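Local coordinates for colicin-D (Escherichia coli, PDB 5ZNM), which is a plasmid-encoded toxin that inhibits protein synthesis in Escherichia coli and its close relatives through its C-terminal tRNase domain, seen here together with the central domain, at residues Asn51-Ser56 and Pro215-Pro220; Ser148-Val153 and Pro177-Val182; Arg340-Ser345 and Ile358-Gly363. One frame throughout, in Å; residues are numbered along the deposited sequence.

Contact 1: residues Asn51-Ser56 and Pro215-Pro220; sequences NNTASS and PQPSVP
Thr53 and Pro215 bring their backbones together, CA to CA 4.1 Å, where the type II turn Thr53-Ser56 meets the irregular segment 215-220. Thr53 carries the contact. Its OG1 stands beside its own backbone N, anti to the carbonyl carbon (chi1 -48°), and accepts a nearly straight hydrogen bond from Gln216 N (3.1 Å, 164° at the hydrogen). The methyl CG2 rests on the Pro217 ring, 4.1 Å from CB, while Pro215 CG lies 3.9 Å from Asn52 O. A water completes the polar side: it accepts from Asn51 ND2 (3.0 Å), donates to Gln216 O (2.8 Å) and is hydrogen-bonded to Thr53 OG1 at 2.7 Å. Asn51 and Gln216 both reach the same neighbouring piece of chain, Asn51 OD1 bonding to Thr232 OG1 and the Gln216 amide to Pro230 O and Thr232 N. Inside the turn, Ser56 OG donates to Thr53 O. Pro217 and Ser218 also pack against Ala54 and Ser55 of the second subunit. With one direct hydrogen bond and one shared water, both the N-H and the C=O of buried Gln216 are satisfied without any strand pairing, and Thr53 OG1 is gripped by two partners.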
ATOM      1  N   ASN A  51     -14.050   0.416   1.448  1.00 17.21           N
ATOM      2  CA  ASN A  51     -13.606   1.771   1.170  1.00 15.71           C
ATOM      3  C   ASN A  51     -13.422   1.936  -0.331  1.00 17.46           C
ATOM      4  O   ASN A  51     -12.973   1.011  -1.011  1.00 22.48           O
ATOM      5  CB  ASN A  51     -12.303   2.085   1.908  1.00 19.58           C
ATOM      6  CG  ASN A  51     -12.505   2.218   3.399  1.00 28.54           C
ATOM      7  OD1 ASN A  51     -13.614   2.516   3.861  1.00 29.29           O
ATOM      8  ND2 ASN A  51     -11.429   2.008   4.169  1.00 25.24           N
ATOM      9  N   ASN A  52     -13.767   3.114  -0.859  1.00 15.28           N
ATOM     10  CA  ASN A  52     -13.535   3.368  -2.275  1.00 18.65           C
ATOM     11  C   ASN A  52     -12.138   3.947  -2.542  1.00 19.01           C
ATOM     12  O   ASN A  52     -11.970   4.788  -3.420  1.00 26.90           O
ATOM     13  CB  ASN A  52     -14.631   4.270  -2.853  1.00 18.85           C
ATOM     14  CG  ASN A  52     -15.890   3.490  -3.244  1.00 22.01           C
ATOM     15  OD1 ASN A  52     -16.864   4.059  -3.752  1.00 27.29           O
ATOM     16  ND2 ASN A  52     -15.871   2.192  -3.016  1.00 15.41           N
ATOM     17  N   THR A  53     -11.140   3.508  -1.784  1.00 20.79           N
ATOM     18  CA  THR A  53      -9.738   3.741  -2.106  1.00 21.52           C
ATOM     19  C   THR A  53      -9.376   3.037  -3.411  1.00 20.74           C
ATOM     20  O   THR A  53      -9.425   1.810  -3.493  1.00 18.75           O
ATOM     21  CB  THR A  53      -8.883   3.197  -0.964  1.00 21.07           C
ATOM     22  OG1 THR A  53      -9.429   3.662   0.281  1.00 25.77           O
ATOM     23  CG2 THR A  53      -7.431   3.652  -1.110  1.00 18.63           C
ATOM     24  N   ALA A  54      -9.007   3.799  -4.434  1.00 16.66           N
ATOM     25  CA  ALA A  54      -8.884   3.198  -5.758  1.00 18.51           C
ATOM     26  C   ALA A  54      -7.687   2.255  -5.827  1.00 21.92           C
ATOM     27  O   ALA A  54      -6.641   2.504  -5.215  1.00 17.49           O
ATOM     28  CB  ALA A  54      -8.755   4.281  -6.828  1.00 16.37           C
ATOM     29  N   SER A  55      -7.851   1.168  -6.586  1.00 15.87           N
ATOM     30  CA  SER A  55      -6.768   0.226  -6.869  1.00 19.20           C
ATOM     31  C   SER A  55      -6.222  -0.420  -5.600  1.00 20.32           C
ATOM     32  O   SER A  55      -5.035  -0.704  -5.500  1.00 19.16           O
ATOM     33  CB  SER A  55      -5.628   0.899  -7.645  1.00 20.69           C
ATOM     34  OG  SER A  55      -6.085   1.334  -8.919  1.00 23.97           O
ATOM     35  N   SER A  56      -7.074  -0.655  -4.612  1.00 16.71           N
ATOM     36  CA  SER A  56      -6.609  -1.149  -3.327  1.00 14.97           C
ATOM     37  C   SER A  56      -7.068  -2.586  -3.111  1.00 17.81           C
ATOM     38  O   SER A  56      -8.042  -3.050  -3.699  1.00 19.38           O
ATOM     39  CB  SER A  56      -7.113  -0.247  -2.190  1.00 18.53           C
ATOM     40  OG  SER A  56      -8.539  -0.276  -2.091  1.00 21.05           O
ATOM     41  N   PRO A 215     -12.165   8.154  -0.634  1.00 17.15           N
ATOM     42  CA  PRO A 215     -10.898   7.414  -0.579  1.00 19.22           C
ATOM     43  C   PRO A 215     -10.219   7.633   0.760  1.00 18.62           C
ATOM     44  O   PRO A 215     -10.228   8.732   1.312  1.00 18.55           O
ATOM     45  CB  PRO A 215     -10.085   8.002  -1.740  1.00 18.10           C
ATOM     46  CG  PRO A 215     -11.158   8.532  -2.707  1.00 15.06           C
ATOM     47  CD  PRO A 215     -12.224   9.071  -1.793  1.00 13.95           C
ATOM     48  N   GLN A 216      -9.674   6.558   1.310  1.00 18.58           N
ATOM     49  CA  GLN A 216      -9.114   6.666   2.642  1.00 20.01           C
ATOM     50  C   GLN A 216      -8.066   5.583   2.862  1.00 24.94           C
ATOM     51  O   GLN A 216      -8.325   4.595   3.569  1.00 26.61           O
ATOM     52  CB  GLN A 216     -10.219   6.554   3.686  1.00 21.80           C
ATOM     53  CG  GLN A 216      -9.916   7.250   4.992  1.00 23.76           C
ATOM     54  CD  GLN A 216     -11.183   7.433   5.802  1.00 28.27           C
ATOM     55  OE1 GLN A 216     -11.632   6.502   6.464  1.00 21.85           O
ATOM     56  NE2 GLN A 216     -11.792   8.622   5.716  1.00 21.78           N
ATOM     57  N   PRO A 217      -6.878   5.728   2.275  1.00 23.78           N
ATOM     58  CA  PRO A 217      -5.818   4.731   2.515  1.00 22.06           C
ATOM     59  C   PRO A 217      -5.369   4.666   3.967  1.00 28.36           C
ATOM     60  O   PRO A 217      -4.849   3.630   4.401  1.00 27.59           O
ATOM     61  CB  PRO A 217      -4.689   5.197   1.581  1.00 23.58           C
ATOM     62  CG  PRO A 217      -4.936   6.652   1.397  1.00 23.88           C
ATOM     63  CD  PRO A 217      -6.431   6.809   1.382  1.00 21.70           C
ATOM     64  N   SER A 218      -5.545   5.747   4.721  1.00 26.87           N
ATOM     65  CA  SER A 218      -5.398   5.758   6.171  1.00 29.18           C
ATOM     66  C   SER A 218      -6.199   6.943   6.696  1.00 25.74           C
ATOM     67  O   SER A 218      -6.685   7.773   5.923  1.00 23.98           O
ATOM     68  CB  SER A 218      -3.923   5.831   6.592  1.00 42.05           C
ATOM     69  OG  SER A 218      -3.183   6.699   5.753  1.00 35.43           O
ATOM     70  N   VAL A 219      -6.326   7.019   8.017  1.00 33.34           N
ATOM     71  CA  VAL A 219      -7.183   8.045   8.635  1.00 33.81           C
ATOM     72  C   VAL A 219      -6.528   9.413   8.488  1.00 27.97           C
ATOM     73  O   VAL A 219      -5.350   9.572   8.846  1.00 26.23           O
ATOM     74  CB  VAL A 219      -7.431   7.723  10.115  1.00 31.45           C
ATOM     75  CG1 VAL A 219      -8.336   8.785  10.735  1.00 29.12           C
ATOM     76  CG2 VAL A 219      -8.042   6.339  10.273  1.00 37.55           C
ATOM     77  N   PRO A 220      -7.232  10.429   7.993  1.00 27.28           N
ATOM     78  CA  PRO A 220      -6.681  11.785   8.063  1.00 28.44           C
ATOM     79  C   PRO A 220      -6.665  12.264   9.501  1.00 37.27           C
ATOM     80  O   PRO A 220      -7.613  12.038  10.255  1.00 41.98           O
ATOM     81  CB  PRO A 220      -7.641  12.612   7.201  1.00 28.32           C
ATOM     82  CG  PRO A 220      -8.929  11.832   7.203  1.00 34.20           C
ATOM     83  CD  PRO A 220      -8.538  10.383   7.310  1.00 34.44           C
TER
HETATM   84  O   HOH W   1      -8.948   2.106   2.442  1.00 22.78           O

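Contact 2: residues Ser148-Val153 and Pro177-Val182; sequences SVNLPV and PAAVPV
Val149 and Val180 face each other as an antiparallel hydrogen-bonded pair, flanked by the non-hydrogen-bonded pairs Ser148-Pro181 and Asn150-Ala179. The two valines exchange both backbone bonds, Val149 N to Val180 O at 2.9 Å and Val180 N to Val149 O at 2.8 Å. Beyond the Asn150-Ala179 pair, Leu151 N donates to Ala178 O, a bond straight at the hydrogen (166°) although the donor stands above the carbonyl plane. Two CA-H...O contacts add to these: a strongly bent one from Ser148 CA to Val180 O at 3.1 Å, and a straighter one from Asn150 CA to Ala178 O, which thus receives a second, weaker contact beside the Leu151 amide.

Apolar packing gathers on the face bearing Val149 and Val180. The CG2 branch of Val180, anti to its carbonyl carbon and beside its N, meets Leu151 CD1 at 4.1 Å; Val149 CG2 and Val182 CG2 touch at 3.9 Å, each methyl on a side chain slanting across the other. Ile263 of strand 262-267 and Tyr278 of strand 274-281 cover this face, and Trp265 meets Val182.

The face with Asn150 and Ala179 is more open. There Asn150 bends over its neighbour, OD1 lying 3.5 Å from Ala179 CA, and its CB meets Ala178 CB at 4.0 Å.

The result is a short two-stranded antiparallel ribbon of the S-type pyocin region, with one apolar, covered face and one more exposed face. In sequence its strands come before and after the hairpin 153-160/163-170; in space it packs on strands 262-267 and 274-281 of the central domain, tied to the first by a Pro181-Ile263 backbone bond.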
ATOM      1  N   SER A 148     -23.227  -9.381 -15.072  1.00 24.63           N
ATOM      2  CA  SER A 148     -22.379 -10.394 -14.464  1.00 24.75           C
ATOM      3  C   SER A 148     -21.078 -10.465 -15.247  1.00 29.12           C
ATOM      4  O   SER A 148     -20.960  -9.932 -16.351  1.00 27.45           O
ATOM      5  CB  SER A 148     -23.077 -11.766 -14.397  1.00 31.99           C
ATOM      6  OG  SER A 148     -23.395 -12.254 -15.688  1.00 30.15           O
ATOM      7  N   VAL A 149     -20.089 -11.115 -14.644  1.00 26.35           N
ATOM      8  CA  VAL A 149     -18.767 -11.278 -15.229  1.00 28.86           C
ATOM      9  C   VAL A 149     -18.341 -12.719 -14.999  1.00 29.91           C
ATOM     10  O   VAL A 149     -18.468 -13.235 -13.884  1.00 24.81           O
ATOM     11  CB  VAL A 149     -17.741 -10.313 -14.605  1.00 32.11           C
ATOM     12  CG1 VAL A 149     -16.362 -10.524 -15.229  1.00 31.01           C
ATOM     13  CG2 VAL A 149     -18.205  -8.866 -14.733  1.00 24.41           C
ATOM     14  N   ASN A 150     -17.846 -13.374 -16.041  1.00 26.09           N
ATOM     15  CA  ASN A 150     -17.391 -14.751 -15.919  1.00 28.37           C
ATOM     16  C   ASN A 150     -15.946 -14.760 -15.432  1.00 30.53           C
ATOM     17  O   ASN A 150     -15.046 -14.295 -16.136  1.00 28.72           O
ATOM     18  CB  ASN A 150     -17.527 -15.483 -17.252  1.00 27.39           C
ATOM     19  CG  ASN A 150     -18.944 -15.983 -17.509  1.00 35.05           C
ATOM     20  OD1 ASN A 150     -19.882 -15.670 -16.776  1.00 35.59           O
ATOM     21  ND2 ASN A 150     -19.103 -16.763 -18.567  1.00 44.90           N
ATOM     22  N   LEU A 151     -15.726 -15.293 -14.232  1.00 24.83           N
ATOM     23  CA  LEU A 151     -14.357 -15.356 -13.772  1.00 23.38           C
ATOM     24  C   LEU A 151     -13.848 -16.782 -13.829  1.00 26.65           C
ATOM     25  O   LEU A 151     -14.566 -17.725 -13.476  1.00 26.88           O
ATOM     26  CB  LEU A 151     -14.204 -14.836 -12.336  1.00 22.68           C
ATOM     27  CG  LEU A 151     -14.531 -13.363 -12.117  1.00 23.70           C
ATOM     28  CD1 LEU A 151     -14.149 -12.944 -10.697  1.00 27.74           C
ATOM     29  CD2 LEU A 151     -13.823 -12.507 -13.145  1.00 30.24           C
ATOM     30  N   PRO A 152     -12.599 -16.955 -14.246  1.00 27.04           N
ATOM     31  CA  PRO A 152     -12.032 -18.286 -14.272  1.00 24.28           C
ATOM     32  C   PRO A 152     -11.704 -18.814 -12.875  1.00 29.36           C
ATOM     33  O   PRO A 152     -11.562 -20.034 -12.696  1.00 28.62           O
ATOM     34  CB  PRO A 152     -10.780 -18.079 -15.148  1.00 27.54           C
ATOM     35  CG  PRO A 152     -10.351 -16.810 -14.923  1.00 30.42           C
ATOM     36  CD  PRO A 152     -11.614 -15.973 -14.725  1.00 31.76           C
ATOM     37  N   VAL A 153     -11.585 -17.928 -11.887  1.00 26.64           N
ATOM     38  CA  VAL A 153     -11.289 -18.278 -10.503  1.00 32.77           C
ATOM     39  C   VAL A 153     -12.222 -17.475  -9.624  1.00 28.39           C
ATOM     40  O   VAL A 153     -12.330 -16.260  -9.799  1.00 28.79           O
ATOM     41  CB  VAL A 153      -9.834 -17.954 -10.110  1.00 30.82           C
ATOM     42  CG1 VAL A 153      -9.611 -18.263  -8.634  1.00 29.09           C
ATOM     43  CG2 VAL A 153      -8.888 -18.729 -10.947  1.00 30.75           C
ATOM     44  N   PRO A 177     -20.121 -22.304 -10.927  1.00 29.68           N
ATOM     45  CA  PRO A 177     -20.256 -21.527 -12.162  1.00 28.70           C
ATOM     46  C   PRO A 177     -19.263 -20.377 -12.208  1.00 31.39           C
ATOM     47  O   PRO A 177     -18.757 -19.910 -11.188  1.00 29.26           O
ATOM     48  CB  PRO A 177     -21.697 -21.008 -12.099  1.00 32.58           C
ATOM     49  CG  PRO A 177     -22.391 -21.915 -11.106  1.00 30.44           C
ATOM     50  CD  PRO A 177     -21.346 -22.269 -10.109  1.00 31.56           C
ATOM     51  N   ALA A 178     -18.985 -19.912 -13.427  1.00 30.22           N
ATOM     52  CA  ALA A 178     -18.078 -18.783 -13.587  1.00 27.96           C
ATOM     53  C   ALA A 178     -18.761 -17.442 -13.343  1.00 26.33           C
ATOM     54  O   ALA A 178     -18.075 -16.465 -13.017  1.00 30.23           O
ATOM     55  CB  ALA A 178     -17.458 -18.795 -14.987  1.00 30.42           C
ATOM     56  N   ALA A 179     -20.090 -17.381 -13.458  1.00 27.86           N
ATOM     57  CA  ALA A 179     -20.784 -16.099 -13.467  1.00 25.80           C
ATOM     58  C   ALA A 179     -20.790 -15.480 -12.078  1.00 24.56           C
ATOM     59  O   ALA A 179     -21.209 -16.111 -11.109  1.00 27.80           O
ATOM     60  CB  ALA A 179     -22.211 -16.272 -13.983  1.00 25.74           C
ATOM     61  N   VAL A 180     -20.305 -14.248 -11.983  1.00 25.38           N
ATOM     62  CA  VAL A 180     -20.264 -13.489 -10.740  1.00 18.96           C
ATOM     63  C   VAL A 180     -21.174 -12.286 -10.925  1.00 20.06           C
ATOM     64  O   VAL A 180     -21.020 -11.561 -11.906  1.00 23.51           O
ATOM     65  CB  VAL A 180     -18.832 -13.034 -10.393  1.00 20.96           C
ATOM     66  CG1 VAL A 180     -18.829 -12.071  -9.231  1.00 13.37           C
ATOM     67  CG2 VAL A 180     -17.947 -14.255 -10.080  1.00 21.00           C
ATOM     68  N   PRO A 181     -22.128 -12.027 -10.026  1.00 20.69           N
ATOM     69  CA  PRO A 181     -23.061 -10.908 -10.243  1.00 20.40           C
ATOM     70  C   PRO A 181     -22.424  -9.544  -9.986  1.00 20.27           C
ATOM     71  O   PRO A 181     -21.664  -9.366  -9.033  1.00 20.23           O
ATOM     72  CB  PRO A 181     -24.171 -11.179  -9.224  1.00 25.82           C
ATOM     73  CG  PRO A 181     -23.448 -11.855  -8.093  1.00 27.31           C
ATOM     74  CD  PRO A 181     -22.429 -12.754  -8.778  1.00 24.83           C
ATOM     75  N   VAL A 182     -22.795  -8.569 -10.818  1.00 21.53           N
ATOM     76  CA  VAL A 182     -22.442  -7.165 -10.609  1.00 18.35           C
ATOM     77  C   VAL A 182     -23.569  -6.467  -9.856  1.00 25.41           C
ATOM     78  O   VAL A 182     -24.737  -6.520 -10.266  1.00 27.09           O
ATOM     79  CB  VAL A 182     -22.168  -6.462 -11.948  1.00 24.41           C
ATOM     80  CG1 VAL A 182     -21.832  -4.976 -11.716  1.00 21.48           C
ATOM     81  CG2 VAL A 182     -21.046  -7.172 -12.694  1.00 22.60           C
TER

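Contact 3: residues Arg340-Ser345 and Ile358-Gly363; sequences RREKGS and IIKSNG
Glu342 lays its carboxylate over the aliphatic part of Lys360, the two side chains slanting across each other. Its OE1 comes 3.6 Å from Lys360 CE and also lies close to CG, so the acid meets methylenes first. The ammonium stays farther off, NZ to OE1 4.5 Å, too far for a salt bridge, although the opposite charges probably still attract weakly. A bend at chi2 (-71°) folds Glu342 CD back toward its own backbone. Lys360 NZ also has a long, weak ion pair with Glu364, and Leu366 of strand 365-370 packs against both side chains.

Ser345 provides the second point of touch. Its CB packs on Ile358 CG2 at 4.0 Å and its CA lies 3.2 Å from Ile359 O. Its OG, set between the backbone N and the carbonyl carbon (chi1 62°), points back into its own turn and donates to Glu342 O at 2.8 Å. That carbonyl also accepts from Ser345 N, so two donors of one residue fasten the type II turn Glu342-Ser345; Tyr339 N bonds to the same hydroxyl.

At the outer end, Ser361 CB approaches Gly344 O at 3.5 Å. Gly344 has a positive phi (79°), which favours glycine. A water joins the backbones, donating to Lys343 O and accepting from Ser361 N, both at 2.8 Å.

The contact thus lies at the open end of the hairpin of strands 346-349 and 355-359, marked by the Ile359-Lys346 backbone bond, where the type I turn Lys360-Gly363 leads on to strand 365-370 in the antiparallel sheet of the C-terminal tRNase domain.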
ATOM      1  N   ARG A 340     -11.595 -30.072  30.687  1.00 30.89           N
ATOM      2  CA  ARG A 340     -10.213 -30.135  31.175  1.00 41.42           C
ATOM      3  C   ARG A 340      -9.199 -30.095  30.036  1.00 33.64           C
ATOM      4  O   ARG A 340      -8.189 -29.386  30.113  1.00 35.54           O
ATOM      5  CB  ARG A 340     -10.033 -31.408  32.024  1.00 52.08           C
ATOM      6  CG  ARG A 340      -9.363 -32.582  31.300  1.00 63.63           C
ATOM      7  CD  ARG A 340      -9.483 -33.927  32.016  1.00 69.12           C
ATOM      8  NE  ARG A 340      -9.143 -35.003  31.093  1.00 72.24           N
ATOM      9  CZ  ARG A 340      -9.508 -36.272  31.228  1.00 74.78           C
ATOM     10  NH1 ARG A 340     -10.238 -36.659  32.266  1.00 74.50           N
ATOM     11  NH2 ARG A 340      -9.140 -37.155  30.310  1.00 77.59           N
ATOM     12  N   ARG A 341      -9.485 -30.813  28.953  1.00 29.24           N
ATOM     13  CA  ARG A 341      -8.565 -30.981  27.841  1.00 27.26           C
ATOM     14  C   ARG A 341      -8.290 -29.667  27.106  1.00 32.91           C
ATOM     15  O   ARG A 341      -7.249 -29.542  26.455  1.00 36.37           O
ATOM     16  CB  ARG A 341      -9.169 -32.049  26.928  1.00 33.24           C
ATOM     17  CG  ARG A 341      -8.410 -32.421  25.684  1.00 42.60           C
ATOM     18  CD  ARG A 341      -9.156 -33.572  24.997  1.00 47.22           C
ATOM     19  NE  ARG A 341      -9.200 -34.757  25.850  1.00 48.17           N
ATOM     20  CZ  ARG A 341      -8.161 -35.572  26.025  1.00 50.62           C
ATOM     21  NH1 ARG A 341      -7.009 -35.323  25.407  1.00 50.39           N
ATOM     22  NH2 ARG A 341      -8.263 -36.629  26.818  1.00 40.12           N
ATOM     23  N   GLU A 342      -9.179 -28.680  27.226  1.00 29.78           N
ATOM     24  CA  GLU A 342      -9.048 -27.375  26.575  1.00 31.47           C
ATOM     25  C   GLU A 342      -8.966 -26.295  27.651  1.00 27.53           C
ATOM     26  O   GLU A 342      -9.988 -25.799  28.123  1.00 27.45           O
ATOM     27  CB  GLU A 342     -10.214 -27.123  25.627  1.00 24.73           C
ATOM     28  CG  GLU A 342     -10.155 -27.964  24.376  1.00 34.58           C
ATOM     29  CD  GLU A 342      -9.044 -27.530  23.433  1.00 44.96           C
ATOM     30  OE1 GLU A 342      -8.694 -26.331  23.430  1.00 46.54           O
ATOM     31  OE2 GLU A 342      -8.524 -28.389  22.693  1.00 46.71           O
ATOM     32  N   LYS A 343      -7.745 -25.913  28.020  1.00 27.23           N
ATOM     33  CA  LYS A 343      -7.557 -24.969  29.116  1.00 24.63           C
ATOM     34  C   LYS A 343      -8.313 -23.674  28.840  1.00 23.82           C
ATOM     35  O   LYS A 343      -8.215 -23.097  27.753  1.00 26.04           O
ATOM     36  CB  LYS A 343      -6.056 -24.698  29.319  1.00 31.95           C
ATOM     37  CG  LYS A 343      -5.669 -23.594  30.350  1.00 50.52           C
ATOM     38  CD  LYS A 343      -6.642 -23.392  31.524  1.00 64.85           C
ATOM     39  CE  LYS A 343      -6.315 -22.132  32.332  1.00 70.39           C
ATOM     40  NZ  LYS A 343      -7.565 -21.473  32.837  1.00 64.16           N
ATOM     41  N   GLY A 344      -9.088 -23.224  29.827  1.00 25.92           N
ATOM     42  CA  GLY A 344      -9.824 -21.988  29.673  1.00 29.68           C
ATOM     43  C   GLY A 344     -11.090 -22.099  28.854  1.00 30.97           C
ATOM     44  O   GLY A 344     -11.721 -21.073  28.579  1.00 32.37           O
ATOM     45  N   SER A 345     -11.481 -23.305  28.456  1.00 23.87           N
ATOM     46  CA  SER A 345     -12.756 -23.483  27.786  1.00 23.80           C
ATOM     47  C   SER A 345     -13.903 -23.253  28.765  1.00 24.01           C
ATOM     48  O   SER A 345     -13.760 -23.380  29.980  1.00 22.91           O
ATOM     49  CB  SER A 345     -12.846 -24.883  27.180  1.00 22.47           C
ATOM     50  OG  SER A 345     -12.774 -25.855  28.201  1.00 23.62           O
ATOM     51  N   ILE A 358     -19.204 -27.023  24.253  1.00 14.10           N
ATOM     52  CA  ILE A 358     -17.891 -26.549  24.694  1.00 18.99           C
ATOM     53  C   ILE A 358     -17.413 -25.434  23.777  1.00 15.78           C
ATOM     54  O   ILE A 358     -17.314 -25.623  22.560  1.00 16.76           O
ATOM     55  CB  ILE A 358     -16.850 -27.681  24.710  1.00 11.08           C
ATOM     56  CG1 ILE A 358     -17.338 -28.896  25.498  1.00 15.36           C
ATOM     57  CG2 ILE A 358     -15.462 -27.135  25.246  1.00 14.26           C
ATOM     58  CD1 ILE A 358     -16.534 -30.160  25.153  1.00 21.88           C
ATOM     59  N   ILE A 359     -17.030 -24.308  24.371  1.00 16.90           N
ATOM     60  CA  ILE A 359     -16.460 -23.172  23.658  1.00 16.83           C
ATOM     61  C   ILE A 359     -15.029 -22.985  24.148  1.00 18.82           C
ATOM     62  O   ILE A 359     -14.798 -22.846  25.353  1.00 20.80           O
ATOM     63  CB  ILE A 359     -17.280 -21.888  23.892  1.00 22.49           C
ATOM     64  CG1 ILE A 359     -18.753 -22.114  23.550  1.00 22.08           C
ATOM     65  CG2 ILE A 359     -16.718 -20.734  23.060  1.00 23.99           C
ATOM     66  CD1 ILE A 359     -18.995 -22.409  22.088  1.00 16.08           C
ATOM     67  N   LYS A 360     -14.071 -22.977  23.222  1.00 22.60           N
ATOM     68  CA  LYS A 360     -12.682 -22.734  23.605  1.00 23.35           C
ATOM     69  C   LYS A 360     -12.490 -21.294  24.084  1.00 21.93           C
ATOM     70  O   LYS A 360     -13.322 -20.408  23.863  1.00 21.38           O
ATOM     71  CB  LYS A 360     -11.743 -22.994  22.438  1.00 24.62           C
ATOM     72  CG  LYS A 360     -11.581 -24.445  22.026  1.00 28.99           C
ATOM     73  CD  LYS A 360     -11.161 -24.474  20.560  1.00 41.22           C
ATOM     74  CE  LYS A 360     -10.126 -25.536  20.272  1.00 47.45           C
ATOM     75  NZ  LYS A 360      -9.240 -25.094  19.152  1.00 44.96           N
ATOM     76  N   SER A 361     -11.343 -21.059  24.722  1.00 28.26           N
ATOM     77  CA  SER A 361     -11.070 -19.734  25.257  1.00 34.55           C
ATOM     78  C   SER A 361     -11.031 -18.682  24.154  1.00 35.24           C
ATOM     79  O   SER A 361     -11.360 -17.517  24.401  1.00 33.56           O
ATOM     80  CB  SER A 361      -9.758 -19.747  26.034  1.00 32.03           C
ATOM     81  OG  SER A 361      -8.736 -20.259  25.213  1.00 30.78           O
ATOM     82  N   ASN A 362     -10.658 -19.070  22.932  1.00 35.23           N
ATOM     83  CA  ASN A 362     -10.671 -18.125  21.821  1.00 35.22           C
ATOM     84  C   ASN A 362     -12.060 -17.934  21.218  1.00 35.56           C
ATOM     85  O   ASN A 362     -12.193 -17.190  20.243  1.00 37.62           O
ATOM     86  CB  ASN A 362      -9.673 -18.558  20.732  1.00 33.37           C
ATOM     87  CG  ASN A 362     -10.028 -19.888  20.092  1.00 40.67           C
ATOM     88  OD1 ASN A 362     -11.085 -20.459  20.351  1.00 33.40           O
ATOM     89  ND2 ASN A 362      -9.140 -20.385  19.240  1.00 40.46           N
ATOM     90  N   GLY A 363     -13.089 -18.575  21.773  1.00 27.80           N
ATOM     91  CA  GLY A 363     -14.450 -18.431  21.299  1.00 27.69           C
ATOM     92  C   GLY A 363     -14.879 -19.444  20.260  1.00 26.52           C
ATOM     93  O   GLY A 363     -16.027 -19.382  19.804  1.00 22.31           O
TER
HETATM   94  O   HOH W   2      -9.815 -23.242  25.474  1.00 34.52           O

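Contact 1 is buried, whereas contacts 2 and 3 are partly open to solvent. Contact 2 is nested in the loop that contact 1 closes, yet their nearest atoms are about 13 Å apart; both adjoin strand 262-267, contact 1 through Asn52 and contact 2 through its valines. Contact 3 follows in series in the tRNase domain, its centre about 41 Å from that of contact 2 and on the other side of the chain's centre. Only contact 2 pairs strands directly. Contact 1 joins loops through a direct bond and a water; contact 3 sets a turn against a strand end and the turn after it, by packing and a water, with opposite charges near but not bonded.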